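Long-range contacts in putative mannose-1-phosphate guanylyl transferase (Thermus thermophilus, PDB 2CU2), which probably transfers a guanylyl group from GTP to mannose 1-phosphate, making GDP-mannose: residues L89-A93 against A211-L216; L200-L205 against G236-A241. All coordinates share one frame; numbering follows the deposited sequence.

Contact 1: L89-A93 against A211-L216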
ATOM      1  N   LEU A  89     -38.248  -5.338 -14.750  1.00 29.42           N
ATOM      2  CA  LEU A  89     -39.226  -6.276 -15.294  1.00 30.53           C
ATOM      3  C   LEU A  89     -39.649  -7.259 -14.203  1.00 30.60           C
ATOM      4  O   LEU A  89     -40.835  -7.475 -13.977  1.00 31.10           O
ATOM      5  CB  LEU A  89     -38.621  -7.049 -16.470  1.00 29.11           C
ATOM      6  CG  LEU A  89     -39.334  -8.348 -16.867  1.00 30.28           C
ATOM      7  CD1 LEU A  89     -40.718  -8.032 -17.405  1.00 29.09           C
ATOM      8  CD2 LEU A  89     -38.502  -9.088 -17.913  1.00 31.19           C
ATOM      9  N   LEU A  90     -38.671  -7.846 -13.526  1.00 31.85           N
ATOM     10  CA  LEU A  90     -38.948  -8.816 -12.476  1.00 33.73           C
ATOM     11  C   LEU A  90     -39.723  -8.180 -11.319  1.00 33.78           C
ATOM     12  O   LEU A  90     -40.618  -8.768 -10.728  1.00 33.92           O
ATOM     13  CB  LEU A  90     -37.614  -9.360 -11.965  1.00 33.86           C
ATOM     14  CG  LEU A  90     -36.781 -10.009 -13.072  1.00 35.53           C
ATOM     15  CD1 LEU A  90     -35.571 -10.770 -12.521  1.00 35.08           C
ATOM     16  CD2 LEU A  90     -37.582 -11.019 -13.893  1.00 36.27           C
ATOM     17  N   GLY A  91     -39.316  -6.944 -10.974  1.00 32.68           N
ATOM     18  CA  GLY A  91     -39.981  -6.249  -9.881  1.00 31.34           C
ATOM     19  C   GLY A  91     -41.459  -6.009 -10.188  1.00 30.97           C
ATOM     20  O   GLY A  91     -42.328  -6.109  -9.332  1.00 29.82           O
ATOM     21  N   VAL A  92     -41.725  -5.639 -11.454  1.00 30.49           N
ATOM     22  CA  VAL A  92     -43.103  -5.371 -11.850  1.00 32.29           C
ATOM     23  C   VAL A  92     -43.953  -6.641 -11.803  1.00 33.33           C
ATOM     24  O   VAL A  92     -45.106  -6.643 -11.392  1.00 33.53           O
ATOM     25  CB  VAL A  92     -43.091  -4.798 -13.269  1.00 32.19           C
ATOM     26  CG1 VAL A  92     -44.520  -4.678 -13.794  1.00 34.41           C
ATOM     27  CG2 VAL A  92     -42.444  -3.425 -13.268  1.00 31.70           C
ATOM     28  N   ALA A  93     -43.351  -7.744 -12.286  1.00 32.10           N
ATOM     29  CA  ALA A  93     -44.062  -9.017 -12.266  1.00 32.99           C
ATOM     30  C   ALA A  93     -44.559  -9.354 -10.860  1.00 34.31           C
ATOM     31  O   ALA A  93     -45.681  -9.795 -10.650  1.00 35.55           O
ATOM     32  CB  ALA A  93     -43.107 -10.107 -12.753  1.00 31.24           C
ATOM     33  N   ALA A 211     -42.100 -10.238 -22.520  1.00 31.85           N
ATOM     34  CA  ALA A 211     -41.510 -11.038 -21.455  1.00 31.37           C
ATOM     35  C   ALA A 211     -42.370 -11.005 -20.191  1.00 32.24           C
ATOM     36  O   ALA A 211     -42.590 -12.005 -19.522  1.00 30.19           O
ATOM     37  CB  ALA A 211     -40.110 -10.491 -21.160  1.00 30.68           C
ATOM     38  N   LEU A 212     -42.832  -9.785 -19.856  1.00 30.52           N
ATOM     39  CA  LEU A 212     -43.667  -9.621 -18.669  1.00 31.46           C
ATOM     40  C   LEU A 212     -44.951 -10.459 -18.747  1.00 31.14           C
ATOM     41  O   LEU A 212     -45.382 -11.083 -17.785  1.00 30.65           O
ATOM     42  CB  LEU A 212     -44.016  -8.136 -18.543  1.00 31.25           C
ATOM     43  CG  LEU A 212     -45.050  -7.856 -17.443  1.00 32.95           C
ATOM     44  CD1 LEU A 212     -44.636  -8.384 -16.070  1.00 32.78           C
ATOM     45  CD2 LEU A 212     -45.320  -6.370 -17.239  1.00 33.25           C
ATOM     46  N   GLU A 213     -45.595 -10.423 -19.939  1.00 30.36           N
ATOM     47  CA  GLU A 213     -46.820 -11.207 -20.109  1.00 34.02           C
ATOM     48  C   GLU A 213     -46.558 -12.705 -19.902  1.00 32.54           C
ATOM     49  O   GLU A 213     -47.314 -13.419 -19.259  1.00 33.07           O
ATOM     50  CB  GLU A 213     -47.402 -10.975 -21.514  1.00 36.03           C
ATOM     51  CG  GLU A 213     -48.098  -9.621 -21.695  1.00 43.57           C
ATOM     52  CD  GLU A 213     -49.434  -9.602 -20.975  1.00 49.19           C
ATOM     53  OE1 GLU A 213     -50.223 -10.514 -21.156  1.00 53.76           O
ATOM     54  OE2 GLU A 213     -49.703  -8.616 -20.293  1.00 50.98           O
ATOM     55  N   ARG A 214     -45.454 -13.185 -20.510  1.00 30.60           N
ATOM     56  CA  ARG A 214     -45.179 -14.614 -20.446  1.00 32.21           C
ATOM     57  C   ARG A 214     -44.797 -15.060 -19.031  1.00 31.90           C
ATOM     58  O   ARG A 214     -45.087 -16.168 -18.597  1.00 31.27           O
ATOM     59  CB  ARG A 214     -44.042 -14.924 -21.420  1.00 29.70           C
ATOM     60  CG  ARG A 214     -44.474 -14.763 -22.878  1.00 31.04           C
ATOM     61  CD  ARG A 214     -43.600 -15.585 -23.831  1.00 31.55           C
ATOM     62  NE  ARG A 214     -42.278 -14.971 -23.972  1.00 27.62           N
ATOM     63  CZ  ARG A 214     -41.217 -15.687 -23.553  1.00 29.02           C
ATOM     64  NH1 ARG A 214     -41.391 -16.895 -23.047  1.00 26.72           N
ATOM     65  NH2 ARG A 214     -39.990 -15.167 -23.647  1.00 25.76           N
ATOM     66  N   LEU A 215     -44.088 -14.170 -18.316  1.00 32.47           N
ATOM     67  CA  LEU A 215     -43.694 -14.508 -16.952  1.00 32.09           C
ATOM     68  C   LEU A 215     -44.916 -14.734 -16.060  1.00 32.03           C
ATOM     69  O   LEU A 215     -45.021 -15.702 -15.318  1.00 32.15           O
ATOM     70  CB  LEU A 215     -42.844 -13.363 -16.399  1.00 31.59           C
ATOM     71  CG  LEU A 215     -41.388 -13.446 -16.860  1.00 32.14           C
ATOM     72  CD1 LEU A 215     -40.557 -12.247 -16.400  1.00 33.39           C
ATOM     73  CD2 LEU A 215     -40.674 -14.692 -16.334  1.00 28.66           C
ATOM     74  N   LEU A 216     -45.853 -13.773 -16.130  1.00 32.91           N
ATOM     75  CA  LEU A 216     -47.085 -13.905 -15.365  1.00 35.17           C
ATOM     76  C   LEU A 216     -47.877 -15.145 -15.793  1.00 34.88           C
ATOM     77  O   LEU A 216     -48.678 -15.704 -15.050  1.00 34.78           O
ATOM     78  CB  LEU A 216     -47.925 -12.648 -15.610  1.00 37.16           C
ATOM     79  CG  LEU A 216     -47.329 -11.398 -14.960  1.00 41.10           C
ATOM     80  CD1 LEU A 216     -47.984 -10.110 -15.467  1.00 42.90           C
ATOM     81  CD2 LEU A 216     -47.490 -11.390 -13.441  1.00 41.83           C
TER

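Contact 2: L200-L205 against G236-A241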
ATOM      1  N   LEU A 200     -45.775   1.215 -20.267  1.00 38.98           N
ATOM      2  CA  LEU A 200     -44.570   1.787 -20.858  1.00 38.14           C
ATOM      3  C   LEU A 200     -43.760   0.735 -21.621  1.00 38.09           C
ATOM      4  O   LEU A 200     -43.169   0.998 -22.659  1.00 36.92           O
ATOM      5  CB  LEU A 200     -43.716   2.403 -19.745  1.00 39.06           C
ATOM      6  CG  LEU A 200     -44.225   3.780 -19.303  1.00 40.61           C
ATOM      7  CD1 LEU A 200     -43.413   4.368 -18.153  1.00 39.80           C
ATOM      8  CD2 LEU A 200     -44.199   4.838 -20.404  1.00 40.99           C
ATOM      9  N   PHE A 201     -43.697  -0.485 -21.037  1.00 36.94           N
ATOM     10  CA  PHE A 201     -43.016  -1.569 -21.745  1.00 38.71           C
ATOM     11  C   PHE A 201     -43.669  -1.787 -23.116  1.00 40.75           C
ATOM     12  O   PHE A 201     -43.020  -1.925 -24.146  1.00 38.92           O
ATOM     13  CB  PHE A 201     -43.136  -2.867 -20.923  1.00 35.01           C
ATOM     14  CG  PHE A 201     -42.122  -2.970 -19.804  1.00 35.30           C
ATOM     15  CD1 PHE A 201     -41.042  -2.095 -19.732  1.00 33.93           C
ATOM     16  CD2 PHE A 201     -42.265  -3.974 -18.856  1.00 32.61           C
ATOM     17  CE1 PHE A 201     -40.116  -2.229 -18.699  1.00 34.87           C
ATOM     18  CE2 PHE A 201     -41.337  -4.100 -17.827  1.00 32.99           C
ATOM     19  CZ  PHE A 201     -40.260  -3.226 -17.740  1.00 32.33           C
ATOM     20  N   ARG A 202     -45.019  -1.848 -23.090  1.00 43.04           N
ATOM     21  CA  ARG A 202     -45.776  -2.087 -24.318  1.00 46.61           C
ATOM     22  C   ARG A 202     -45.455  -1.058 -25.411  1.00 46.85           C
ATOM     23  O   ARG A 202     -45.359  -1.372 -26.590  1.00 46.86           O
ATOM     24  CB  ARG A 202     -47.266  -2.035 -23.976  1.00 49.99           C
ATOM     25  CG  ARG A 202     -48.147  -1.948 -25.222  1.00 56.95           C
ATOM     26  CD  ARG A 202     -49.353  -2.889 -25.139  1.00 61.90           C
ATOM     27  NE  ARG A 202     -50.539  -2.260 -25.731  1.00 69.52           N
ATOM     28  CZ  ARG A 202     -51.481  -1.800 -24.886  1.00 72.71           C
ATOM     29  NH1 ARG A 202     -51.315  -1.919 -23.580  1.00 73.91           N
ATOM     30  NH2 ARG A 202     -52.579  -1.216 -25.374  1.00 73.96           N
ATOM     31  N   ARG A 203     -45.318   0.219 -24.984  1.00 47.38           N
ATOM     32  CA  ARG A 203     -45.126   1.294 -25.967  1.00 47.31           C
ATOM     33  C   ARG A 203     -43.675   1.421 -26.471  1.00 46.38           C
ATOM     34  O   ARG A 203     -43.426   1.623 -27.648  1.00 45.52           O
ATOM     35  CB  ARG A 203     -45.537   2.630 -25.342  1.00 49.89           C
ATOM     36  CG  ARG A 203     -47.022   2.732 -24.999  1.00 53.93           C
ATOM     37  CD  ARG A 203     -47.341   4.049 -24.276  1.00 57.62           C
ATOM     38  NE  ARG A 203     -48.762   4.121 -23.941  1.00 62.51           N
ATOM     39  CZ  ARG A 203     -49.171   5.079 -23.082  1.00 65.35           C
ATOM     40  NH1 ARG A 203     -48.307   5.938 -22.563  1.00 66.65           N
ATOM     41  NH2 ARG A 203     -50.462   5.156 -22.766  1.00 66.44           N
ATOM     42  N   HIS A 204     -42.692   1.370 -25.534  1.00 44.30           N
ATOM     43  CA  HIS A 204     -41.300   1.634 -25.956  1.00 42.84           C
ATOM     44  C   HIS A 204     -40.337   0.445 -25.801  1.00 41.40           C
ATOM     45  O   HIS A 204     -39.175   0.522 -26.175  1.00 40.70           O
ATOM     46  CB  HIS A 204     -40.725   2.839 -25.189  1.00 43.26           C
ATOM     47  CG  HIS A 204     -41.761   3.901 -24.980  1.00 43.34           C
ATOM     48  ND1 HIS A 204     -42.609   3.909 -23.928  1.00 45.42           N
ATOM     49  CD2 HIS A 204     -41.977   5.058 -25.735  1.00 44.79           C
ATOM     50  CE1 HIS A 204     -43.336   5.034 -24.055  1.00 46.39           C
ATOM     51  NE2 HIS A 204     -42.980   5.741 -25.129  1.00 46.14           N
ATOM     52  N   LEU A 205     -40.814  -0.662 -25.194  1.00 39.39           N
ATOM     53  CA  LEU A 205     -39.898  -1.788 -24.949  1.00 38.96           C
ATOM     54  C   LEU A 205     -40.591  -3.156 -25.093  1.00 37.63           C
ATOM     55  O   LEU A 205     -40.786  -3.908 -24.140  1.00 37.43           O
ATOM     56  CB  LEU A 205     -39.333  -1.627 -23.536  1.00 38.41           C
ATOM     57  CG  LEU A 205     -37.993  -2.340 -23.309  1.00 38.52           C
ATOM     58  CD1 LEU A 205     -36.905  -1.968 -24.313  1.00 38.54           C
ATOM     59  CD2 LEU A 205     -37.399  -2.022 -21.942  1.00 37.60           C
ATOM     60  N   GLY A 236     -34.123   2.523 -21.941  1.00 47.25           N
ATOM     61  CA  GLY A 236     -35.159   1.718 -22.575  1.00 45.24           C
ATOM     62  C   GLY A 236     -36.559   2.313 -22.390  1.00 44.00           C
ATOM     63  O   GLY A 236     -37.452   2.138 -23.209  1.00 42.63           O
ATOM     64  N   VAL A 237     -36.749   3.008 -21.253  1.00 42.92           N
ATOM     65  CA  VAL A 237     -38.090   3.495 -20.944  1.00 41.38           C
ATOM     66  C   VAL A 237     -38.116   4.990 -20.611  1.00 41.61           C
ATOM     67  O   VAL A 237     -38.834   5.781 -21.208  1.00 41.33           O
ATOM     68  CB  VAL A 237     -38.623   2.695 -19.755  1.00 41.80           C
ATOM     69  CG1 VAL A 237     -39.888   3.353 -19.209  1.00 41.04           C
ATOM     70  CG2 VAL A 237     -38.941   1.275 -20.183  1.00 42.16           C
ATOM     71  N   MET A 238     -37.328   5.359 -19.587  1.00 42.23           N
ATOM     72  CA  MET A 238     -37.428   6.710 -19.046  1.00 43.10           C
ATOM     73  C   MET A 238     -37.244   7.802 -20.105  1.00 43.84           C
ATOM     74  O   MET A 238     -37.975   8.781 -20.162  1.00 44.05           O
ATOM     75  CB  MET A 238     -36.384   6.859 -17.938  1.00 42.74           C
ATOM     76  CG  MET A 238     -36.738   6.037 -16.697  1.00 44.64           C
ATOM     77  SD  MET A 238     -38.484   6.154 -16.278  1.00 45.37           S
ATOM     78  CE  MET A 238     -38.616   4.630 -15.331  1.00 47.71           C
ATOM     79  N   GLU A 239     -36.203   7.632 -20.940  1.00 43.90           N
ATOM     80  CA  GLU A 239     -35.890   8.678 -21.909  1.00 46.27           C
ATOM     81  C   GLU A 239     -36.978   8.831 -22.977  1.00 46.34           C
ATOM     82  O   GLU A 239     -36.998   9.775 -23.758  1.00 46.38           O
ATOM     83  CB  GLU A 239     -34.546   8.344 -22.559  1.00 47.63           C
ATOM     84  CG  GLU A 239     -33.396   8.368 -21.550  1.00 52.31           C
ATOM     85  CD  GLU A 239     -32.108   7.983 -22.242  1.00 54.79           C
ATOM     86  OE1 GLU A 239     -31.123   7.747 -21.556  1.00 53.96           O
ATOM     87  OE2 GLU A 239     -32.099   7.927 -23.470  1.00 55.91           O
ATOM     88  N   LYS A 240     -37.890   7.841 -23.013  1.00 45.98           N
ATOM     89  CA  LYS A 240     -38.966   7.895 -24.003  1.00 46.06           C
ATOM     90  C   LYS A 240     -40.331   8.192 -23.368  1.00 45.31           C
ATOM     91  O   LYS A 240     -41.312   8.485 -24.043  1.00 44.47           O
ATOM     92  CB  LYS A 240     -38.998   6.557 -24.747  1.00 49.25           C
ATOM     93  CG  LYS A 240     -37.605   5.939 -24.902  1.00 53.10           C
ATOM     94  CD  LYS A 240     -37.305   5.517 -26.342  1.00 55.68           C
ATOM     95  CE  LYS A 240     -35.839   5.118 -26.544  1.00 58.48           C
ATOM     96  NZ  LYS A 240     -35.751   3.684 -26.812  1.00 61.55           N
ATOM     97  N   ALA A 241     -40.391   8.081 -22.023  1.00 44.64           N
ATOM     98  CA  ALA A 241     -41.661   8.294 -21.323  1.00 45.15           C
ATOM     99  C   ALA A 241     -42.206   9.722 -21.491  1.00 46.14           C
ATOM    100  O   ALA A 241     -41.499  10.713 -21.358  1.00 46.21           O
ATOM    101  CB  ALA A 241     -41.447   7.997 -19.837  1.00 45.46           C
TER

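Contact 1: L89-A93 against A211-L216
Ala211 opens the seam by setting its methyl group against Leu89, with CB 3.9 Å from CD2 of that leucine. One residue on, Leu212 runs side by side with Leu89, the two leucines pointing opposite ways. CD1 of Leu89 lies 3.5 Å from CB of Leu212, closer than carbons usually pack, and sits almost as near its CA. In Leu212, CG stands anti to the backbone N (chi1 172°), which carries the branch forward along the first helix: CD1 comes down on CA and CB of Ala93, while CD2 meets CG1 of Val92 at 3.9 Å. The small side chain of Ala93 is consistent with the backbones coming nearest here, its CA 6.4 Å from CA of Leu212. Leu215 contributes CD1, placed 4.1 Å from CD2 of Leu89 and touching CD2 of Leu90 as well. At the more exposed end, CD2 of Leu216 rests 3.7 Å from the carbonyl O of Ala93. Cutting Leu89 back to an alanine is likely to open a gap facing Ala211, Leu212 and Leu215, since both methyl branches that reach them are lost. The short axes pass 10.0 Å apart at a crossing angle of -44°, and Leu228 also touches Leu89. With no polar bond between the segments, helices 83-98 and 206-216 of the nucleotidyltransferase region are held here by aliphatic shape and exclusion of water.

Contact 2: L200-L205 against G236-A241
Leu200 turns its side chain onto Val237, nearly perpendicular to it, with CD1 3.8 Å from CG1, and its CD2 also reaches CB of Ala241. Phe201 presents a ring edge: CD1 and CE1 both lie near CG2 of Val237, which sits in the ring plane. The two branches of the valine therefore serve different partners. His204 runs alongside Lys240, pointing the other way, with CD2 of the ring 3.5 Å from CB of Lys240. Its CG is anti to the carbonyl carbon (chi1 -37°), which turns ND1 back to donate to a lone pair of Leu200 O at 3.2 Å. This bent bond (147°), its acceptor tilted from the ring plane, probably steadies the ring; the same oxygen accepts from the backbone N of His204. Arg203 CB covers one ring face and Lys240 C the other, both nearer the edge than the centre. Leu205, just past helix 194-204, adds CD2 to CG2 of Val237 at 4.0 Å. The contact joins that helix end to helix 233-238 and the residues on to Ala241. Helix 206-216 meets Phe201 through His208 and His209, whereas Met238 and Ala241 rest on strand 134-139 of the large mixed sheet, consistent with a GT-A-type fold.

Both contacts are largely buried and lie within the nucleotidyltransferase region, on the same side of the chain's centre, with centres about 15 Å apart. They share no helix, yet helix 194-204 of contact 2 runs directly into helix 206-216 of contact 1, and Phe201 packs on Leu89 and Leu212, making the two continuous. Contact 1 is a helix-on-helix seam of aliphatic side chains, exposed chiefly at Leu216. Contact 2 instead pairs a helix end with a short helix and the residues beyond it, so it mixes an apolar centre round Val237 with a more polar margin, where a histidine is steadied by its own helix and meets an exposed lysine.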